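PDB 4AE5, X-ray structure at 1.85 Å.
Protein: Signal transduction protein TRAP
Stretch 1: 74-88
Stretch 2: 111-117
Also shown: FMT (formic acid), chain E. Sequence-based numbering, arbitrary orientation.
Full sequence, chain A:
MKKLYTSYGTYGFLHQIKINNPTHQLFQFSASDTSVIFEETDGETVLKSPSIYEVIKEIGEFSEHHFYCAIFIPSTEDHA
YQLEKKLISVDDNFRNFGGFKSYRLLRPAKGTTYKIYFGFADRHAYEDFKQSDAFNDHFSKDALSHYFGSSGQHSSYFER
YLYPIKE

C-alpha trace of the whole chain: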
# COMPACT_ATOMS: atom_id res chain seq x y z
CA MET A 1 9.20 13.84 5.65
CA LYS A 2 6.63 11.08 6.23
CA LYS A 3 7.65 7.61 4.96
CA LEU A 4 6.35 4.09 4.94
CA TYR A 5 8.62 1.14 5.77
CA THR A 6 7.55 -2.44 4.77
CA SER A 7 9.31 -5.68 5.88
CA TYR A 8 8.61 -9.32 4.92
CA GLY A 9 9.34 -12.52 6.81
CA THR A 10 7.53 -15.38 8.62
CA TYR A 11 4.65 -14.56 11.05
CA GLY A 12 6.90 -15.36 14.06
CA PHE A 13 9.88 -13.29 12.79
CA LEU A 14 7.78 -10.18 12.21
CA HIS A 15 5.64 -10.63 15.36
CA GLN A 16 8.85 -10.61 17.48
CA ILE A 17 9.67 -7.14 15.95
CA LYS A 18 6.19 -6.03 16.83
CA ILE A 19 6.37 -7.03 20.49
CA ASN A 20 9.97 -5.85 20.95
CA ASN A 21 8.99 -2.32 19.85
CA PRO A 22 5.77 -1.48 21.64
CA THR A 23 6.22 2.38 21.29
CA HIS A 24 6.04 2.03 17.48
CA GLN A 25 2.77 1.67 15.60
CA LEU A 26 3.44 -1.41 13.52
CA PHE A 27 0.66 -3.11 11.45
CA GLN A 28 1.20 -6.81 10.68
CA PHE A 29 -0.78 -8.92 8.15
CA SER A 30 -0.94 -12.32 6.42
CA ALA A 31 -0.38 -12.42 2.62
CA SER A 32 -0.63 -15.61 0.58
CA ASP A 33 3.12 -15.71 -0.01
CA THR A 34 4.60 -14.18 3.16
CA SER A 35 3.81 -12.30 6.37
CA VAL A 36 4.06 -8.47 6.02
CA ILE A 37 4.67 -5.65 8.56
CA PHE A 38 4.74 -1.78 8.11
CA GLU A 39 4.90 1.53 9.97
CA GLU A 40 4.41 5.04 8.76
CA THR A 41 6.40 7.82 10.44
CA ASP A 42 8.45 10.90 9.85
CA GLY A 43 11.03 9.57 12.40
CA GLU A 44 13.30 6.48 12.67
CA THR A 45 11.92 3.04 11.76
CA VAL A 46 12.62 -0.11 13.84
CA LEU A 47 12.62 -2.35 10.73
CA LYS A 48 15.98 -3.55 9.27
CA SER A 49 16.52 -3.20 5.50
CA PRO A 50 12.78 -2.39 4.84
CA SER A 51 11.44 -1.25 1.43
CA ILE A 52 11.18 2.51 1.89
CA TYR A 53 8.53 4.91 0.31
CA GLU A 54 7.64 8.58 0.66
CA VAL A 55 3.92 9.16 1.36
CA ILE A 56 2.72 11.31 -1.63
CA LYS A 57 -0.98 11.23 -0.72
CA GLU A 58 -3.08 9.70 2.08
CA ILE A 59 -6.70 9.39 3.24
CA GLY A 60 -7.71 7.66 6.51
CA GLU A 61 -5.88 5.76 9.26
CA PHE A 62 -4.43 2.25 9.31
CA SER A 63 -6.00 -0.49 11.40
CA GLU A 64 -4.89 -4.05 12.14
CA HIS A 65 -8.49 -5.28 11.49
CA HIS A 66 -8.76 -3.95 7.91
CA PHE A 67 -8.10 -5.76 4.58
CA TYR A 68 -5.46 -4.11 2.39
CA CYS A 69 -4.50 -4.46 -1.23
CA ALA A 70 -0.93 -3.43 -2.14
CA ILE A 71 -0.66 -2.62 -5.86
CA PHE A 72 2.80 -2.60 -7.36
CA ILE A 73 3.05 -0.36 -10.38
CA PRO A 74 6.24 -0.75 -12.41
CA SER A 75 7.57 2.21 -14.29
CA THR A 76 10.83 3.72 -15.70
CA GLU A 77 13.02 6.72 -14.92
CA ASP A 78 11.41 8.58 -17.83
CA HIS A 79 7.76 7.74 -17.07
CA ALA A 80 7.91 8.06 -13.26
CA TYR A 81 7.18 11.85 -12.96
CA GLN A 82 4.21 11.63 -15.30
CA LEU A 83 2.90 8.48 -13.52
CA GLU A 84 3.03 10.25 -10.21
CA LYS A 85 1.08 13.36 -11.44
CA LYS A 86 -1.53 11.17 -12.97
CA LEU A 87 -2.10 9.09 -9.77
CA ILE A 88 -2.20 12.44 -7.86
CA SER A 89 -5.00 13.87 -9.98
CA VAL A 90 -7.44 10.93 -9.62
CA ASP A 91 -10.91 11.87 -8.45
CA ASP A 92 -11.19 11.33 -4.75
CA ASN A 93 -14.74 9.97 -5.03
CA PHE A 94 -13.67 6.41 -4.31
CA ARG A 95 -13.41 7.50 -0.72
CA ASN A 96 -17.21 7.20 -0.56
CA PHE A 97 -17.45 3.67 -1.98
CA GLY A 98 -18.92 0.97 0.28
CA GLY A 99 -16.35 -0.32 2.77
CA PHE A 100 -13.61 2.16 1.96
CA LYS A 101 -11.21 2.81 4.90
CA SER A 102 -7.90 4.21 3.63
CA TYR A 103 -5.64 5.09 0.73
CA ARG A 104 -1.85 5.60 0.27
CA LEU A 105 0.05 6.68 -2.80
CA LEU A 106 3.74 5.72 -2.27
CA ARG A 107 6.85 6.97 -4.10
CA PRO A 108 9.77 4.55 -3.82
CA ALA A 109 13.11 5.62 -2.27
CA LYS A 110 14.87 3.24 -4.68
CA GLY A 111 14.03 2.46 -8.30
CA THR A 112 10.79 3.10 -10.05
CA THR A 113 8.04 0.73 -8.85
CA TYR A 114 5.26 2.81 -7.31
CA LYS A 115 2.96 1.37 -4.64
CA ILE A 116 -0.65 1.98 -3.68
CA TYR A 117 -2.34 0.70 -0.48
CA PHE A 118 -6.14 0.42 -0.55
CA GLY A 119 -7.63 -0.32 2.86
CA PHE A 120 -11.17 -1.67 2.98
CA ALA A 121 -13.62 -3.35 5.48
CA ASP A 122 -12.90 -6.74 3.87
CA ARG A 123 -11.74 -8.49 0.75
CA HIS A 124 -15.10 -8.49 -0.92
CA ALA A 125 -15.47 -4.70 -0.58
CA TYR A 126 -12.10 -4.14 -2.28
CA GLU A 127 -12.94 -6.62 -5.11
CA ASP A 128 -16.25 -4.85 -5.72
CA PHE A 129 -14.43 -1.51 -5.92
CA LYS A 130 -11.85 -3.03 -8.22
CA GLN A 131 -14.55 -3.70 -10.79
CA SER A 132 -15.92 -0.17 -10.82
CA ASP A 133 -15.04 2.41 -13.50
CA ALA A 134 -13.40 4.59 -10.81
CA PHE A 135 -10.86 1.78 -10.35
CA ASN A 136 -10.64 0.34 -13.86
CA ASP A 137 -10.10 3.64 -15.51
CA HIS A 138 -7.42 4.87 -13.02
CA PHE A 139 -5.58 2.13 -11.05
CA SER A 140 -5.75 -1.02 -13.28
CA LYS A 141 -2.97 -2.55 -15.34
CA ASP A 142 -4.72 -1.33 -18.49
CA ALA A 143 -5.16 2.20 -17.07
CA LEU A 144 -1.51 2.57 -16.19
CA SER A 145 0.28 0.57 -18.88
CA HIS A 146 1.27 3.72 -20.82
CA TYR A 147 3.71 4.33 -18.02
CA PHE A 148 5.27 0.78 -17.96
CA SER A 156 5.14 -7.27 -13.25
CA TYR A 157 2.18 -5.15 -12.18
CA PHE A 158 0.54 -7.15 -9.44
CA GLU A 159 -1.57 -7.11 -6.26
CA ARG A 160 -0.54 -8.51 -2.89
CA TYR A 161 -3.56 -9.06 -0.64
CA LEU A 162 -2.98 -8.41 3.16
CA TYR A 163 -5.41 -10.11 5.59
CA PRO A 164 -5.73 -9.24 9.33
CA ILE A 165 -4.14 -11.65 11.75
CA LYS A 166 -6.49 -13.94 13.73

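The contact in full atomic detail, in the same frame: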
# COMPACT_ATOMS: atom_id res chain seq x y z
N PRO A 74 4.90 -0.89 -11.84
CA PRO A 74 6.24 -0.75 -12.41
C PRO A 74 6.31 0.42 -13.35
O PRO A 74 5.42 0.64 -14.09
CB PRO A 74 6.43 -2.05 -13.18
CG PRO A 74 5.07 -2.55 -13.40
CD PRO A 74 4.29 -2.16 -12.23
N SER A 75 7.38 1.16 -13.33
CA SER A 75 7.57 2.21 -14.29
C SER A 75 9.09 2.41 -14.51
O SER A 75 9.86 1.63 -14.05
CB SER A 75 7.12 3.51 -13.71
OG SER A 75 6.84 4.42 -14.67
N THR A 76 9.45 3.44 -15.26
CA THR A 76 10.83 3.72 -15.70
C THR A 76 11.28 5.09 -15.26
O THR A 76 10.47 5.90 -14.91
CB THR A 76 10.89 3.71 -17.21
OG1 THR A 76 10.11 4.79 -17.70
CG2 THR A 76 10.38 2.37 -17.79
N GLU A 77 12.58 5.36 -15.30
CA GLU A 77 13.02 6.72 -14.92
C GLU A 77 12.25 7.78 -15.69
O GLU A 77 11.86 8.79 -15.13
CB GLU A 77 14.54 6.90 -15.14
N ASP A 78 12.03 7.56 -16.98
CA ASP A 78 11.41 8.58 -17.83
C ASP A 78 9.91 8.69 -17.79
O ASP A 78 9.36 9.67 -18.27
CB ASP A 78 11.86 8.45 -19.27
CG ASP A 78 13.04 9.38 -19.61
OD1 ASP A 78 13.64 10.02 -18.70
OD2 ASP A 78 13.36 9.47 -20.80
N HIS A 79 9.24 7.69 -17.22
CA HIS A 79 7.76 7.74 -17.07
C HIS A 79 7.33 8.06 -15.66
O HIS A 79 6.15 8.33 -15.43
CB HIS A 79 7.14 6.40 -17.47
CG HIS A 79 7.11 6.14 -18.98
ND1 HIS A 79 6.79 7.10 -19.87
CD2 HIS A 79 7.29 4.96 -19.71
CE1 HIS A 79 6.80 6.57 -21.12
NE2 HIS A 79 7.11 5.25 -21.01
N ALA A 80 8.26 7.96 -14.70
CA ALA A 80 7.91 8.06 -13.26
C ALA A 80 7.27 9.40 -12.86
O ALA A 80 6.30 9.39 -12.12
CB ALA A 80 9.12 7.75 -12.36
N TYR A 81 7.77 10.52 -13.36
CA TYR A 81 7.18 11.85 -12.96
C TYR A 81 5.77 12.02 -13.51
O TYR A 81 4.88 12.60 -12.84
CB TYR A 81 8.09 13.01 -13.38
CG TYR A 81 7.61 14.44 -13.08
CD1 TYR A 81 6.57 15.05 -13.83
CD2 TYR A 81 8.24 15.21 -12.08
CE1 TYR A 81 6.16 16.37 -13.56
CE2 TYR A 81 7.86 16.53 -11.82
CZ TYR A 81 6.82 17.11 -12.56
OH TYR A 81 6.47 18.44 -12.27
N GLN A 82 5.54 11.51 -14.72
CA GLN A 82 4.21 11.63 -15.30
C GLN A 82 3.24 10.67 -14.60
O GLN A 82 2.06 10.99 -14.48
CB GLN A 82 4.21 11.37 -16.82
CG GLN A 82 4.44 12.62 -17.68
CD GLN A 82 5.80 13.25 -17.45
OE1 GLN A 82 6.74 12.56 -17.04
NE2 GLN A 82 5.92 14.57 -17.71
N LEU A 83 3.75 9.49 -14.19
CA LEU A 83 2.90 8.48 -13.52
C LEU A 83 2.40 9.10 -12.23
O LEU A 83 1.18 9.11 -11.92
CB LEU A 83 3.70 7.18 -13.21
CG LEU A 83 3.05 6.09 -12.38
CD1 LEU A 83 1.73 5.67 -12.96
CD2 LEU A 83 3.94 4.85 -12.25
N GLU A 84 3.36 9.60 -11.46
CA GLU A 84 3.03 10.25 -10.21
C GLU A 84 1.93 11.34 -10.34
O GLU A 84 0.96 11.31 -9.62
CB GLU A 84 4.30 10.84 -9.57
CG GLU A 84 4.10 11.21 -8.15
CD GLU A 84 5.38 11.67 -7.48
OE1 GLU A 84 6.46 11.01 -7.66
OE2 GLU A 84 5.25 12.74 -6.86
N LYS A 85 2.09 12.31 -11.24
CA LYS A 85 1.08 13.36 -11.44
C LYS A 85 -0.33 12.82 -11.81
O LYS A 85 -1.40 13.31 -11.36
CB LYS A 85 1.56 14.26 -12.56
CG LYS A 85 0.74 15.52 -12.67
CD LYS A 85 1.33 16.53 -13.68
CE LYS A 85 0.16 17.36 -14.19
NZ LYS A 85 -0.36 16.85 -15.50
N LYS A 86 -0.32 11.79 -12.65
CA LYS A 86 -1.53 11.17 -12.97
C LYS A 86 -2.24 10.60 -11.74
O LYS A 86 -3.43 10.83 -11.61
CB LYS A 86 -1.29 10.09 -13.99
CG LYS A 86 -2.48 9.21 -14.21
CD LYS A 86 -2.79 9.16 -15.67
CE LYS A 86 -3.36 10.49 -16.11
NZ LYS A 86 -4.82 10.47 -16.36
N LEU A 87 -1.53 9.81 -10.93
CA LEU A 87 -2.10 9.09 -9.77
C LEU A 87 -2.60 10.18 -8.77
O LEU A 87 -3.75 10.20 -8.37
CB LEU A 87 -1.06 8.12 -9.18
CG LEU A 87 -0.91 6.84 -10.07
CD1 LEU A 87 0.16 5.88 -9.53
CD2 LEU A 87 -2.24 6.07 -10.14
N ILE A 88 -1.76 11.16 -8.53
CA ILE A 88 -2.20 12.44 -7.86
C ILE A 88 -3.56 13.06 -8.23
O ILE A 88 -4.37 13.39 -7.34
CB ILE A 88 -0.98 13.43 -7.91
CG1 ILE A 88 -0.14 12.98 -6.79
CG2 ILE A 88 -1.34 14.86 -7.61
CD1 ILE A 88 -0.95 13.15 -5.54
N GLY A 111 14.60 2.97 -7.05
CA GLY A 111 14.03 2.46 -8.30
C GLY A 111 12.73 3.14 -8.68
O GLY A 111 12.44 4.31 -8.29
N THR A 112 11.93 2.43 -9.46
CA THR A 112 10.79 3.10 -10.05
C THR A 112 9.47 2.37 -9.91
O THR A 112 8.54 2.64 -10.68
CB THR A 112 11.03 3.48 -11.53
OG1 THR A 112 11.43 2.30 -12.26
CG2 THR A 112 12.15 4.50 -11.61
N THR A 113 9.35 1.44 -8.97
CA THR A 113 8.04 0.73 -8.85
C THR A 113 7.25 1.48 -7.81
O THR A 113 7.64 1.57 -6.64
CB THR A 113 8.22 -0.77 -8.53
OG1 THR A 113 8.98 -1.36 -9.58
CG2 THR A 113 6.87 -1.54 -8.55
N TYR A 114 6.16 2.08 -8.24
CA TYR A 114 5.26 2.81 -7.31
C TYR A 114 4.39 1.81 -6.57
O TYR A 114 4.30 0.61 -6.99
CB TYR A 114 4.50 3.92 -8.05
CG TYR A 114 5.25 5.27 -8.19
CD1 TYR A 114 6.26 5.44 -9.14
CD2 TYR A 114 4.89 6.39 -7.44
CE1 TYR A 114 6.95 6.63 -9.28
CE2 TYR A 114 5.57 7.63 -7.57
CZ TYR A 114 6.59 7.74 -8.49
OH TYR A 114 7.27 8.96 -8.66
N LYS A 115 3.84 2.24 -5.41
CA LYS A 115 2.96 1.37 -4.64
C LYS A 115 1.72 2.14 -4.23
O LYS A 115 1.77 3.36 -3.92
CB LYS A 115 3.69 0.66 -3.49
CG LYS A 115 2.85 -0.44 -2.79
CD LYS A 115 3.74 -1.45 -2.03
CE LYS A 115 4.34 -0.83 -0.81
NZ LYS A 115 5.09 -1.87 -0.03
N ILE A 116 0.59 1.43 -4.22
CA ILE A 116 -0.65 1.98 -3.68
C ILE A 116 -1.12 0.98 -2.58
O ILE A 116 -1.09 -0.23 -2.84
CB ILE A 116 -1.76 2.13 -4.73
CG1 ILE A 116 -1.43 3.39 -5.60
CG2 ILE A 116 -3.17 2.27 -4.03
CD1 ILE A 116 -2.25 3.38 -6.90
N TYR A 117 -1.50 1.48 -1.41
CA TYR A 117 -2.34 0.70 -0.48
C TYR A 117 -3.78 1.16 -0.56
O TYR A 117 -4.04 2.35 -0.35
CB TYR A 117 -1.88 0.81 1.01
CG TYR A 117 -0.58 0.09 1.46
CD1 TYR A 117 0.07 -0.87 0.63
CD2 TYR A 117 -0.00 0.32 2.71
CE1 TYR A 117 1.25 -1.52 1.04
CE2 TYR A 117 1.18 -0.37 3.13
CZ TYR A 117 1.78 -1.28 2.29
OH TYR A 117 2.95 -1.96 2.65
C FMT E . 2.96 -5.10 0.53
O1 FMT E . 3.42 -3.94 0.68
O2 FMT E . 3.73 -6.02 -0.08
O HOH W 1 9.36 -0.06 -12.22

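Two very short hydrogen bonds pin the loop and helix of residues 74-88 to residues 111-117. In the first, Tyr114 OH donates to Glu84 OE1 at 2.4 Å. The CA-to-CB bond of Tyr114 points sideways, but the m rotamer (chi1 -85°) and the length of the ring carry its hydroxyl to the helix, where Glu84, extended with chi1 and chi2 both t, brings its carboxylate alongside. Glu84 OE1 lies near the plane of the ring, as an acceptor for a phenol should. In the second, Thr112 OG1 donates to the backbone carbonyl Ser75 O, 2.5 Å away; the p rotamer of Thr112 turns the hydroxyl to this oxygen. A weak bond from Ser75 N to Thr112 O (3.2 Å, 123° at the hydrogen) joins the same two residues through their backbones. Water 1 reinforces this end: it donates to Ser75 O at 2.5 Å and is hydrogen-bonded to Thr113 OG1 at 3.0 Å. The methyl CG2 of Thr112 lies 3.8 Å from Glu77 N, adding a van der Waals contact.

Beyond the polar contacts, the helix packs through Ala80, Leu83 and Leu87, all with CA-to-CB directed toward the strand. Tyr114 is the centre of this packing and gives up the largest area, 121 Å². Ala80 CB meets the ring edge at Tyr114 CE1 (3.9 Å), its small methyl fitting close to the ring, while Leu83 CD2 approaches Tyr114 CD1 obliquely, also at 3.9 Å. One turn further along, Leu87 CD2 touches Ile116 CD1 at 4.2 Å, a branched aliphatic pair in which both residues are buried. Helix and strand run nearly parallel, 17° apart, with axes 10.9 Å from each other. Lys115 points away from the helix; its NZ and Tyr117 OH each donate to O1 of the formic acid at 2.8 Å, outside this interface, which buries 495 Å².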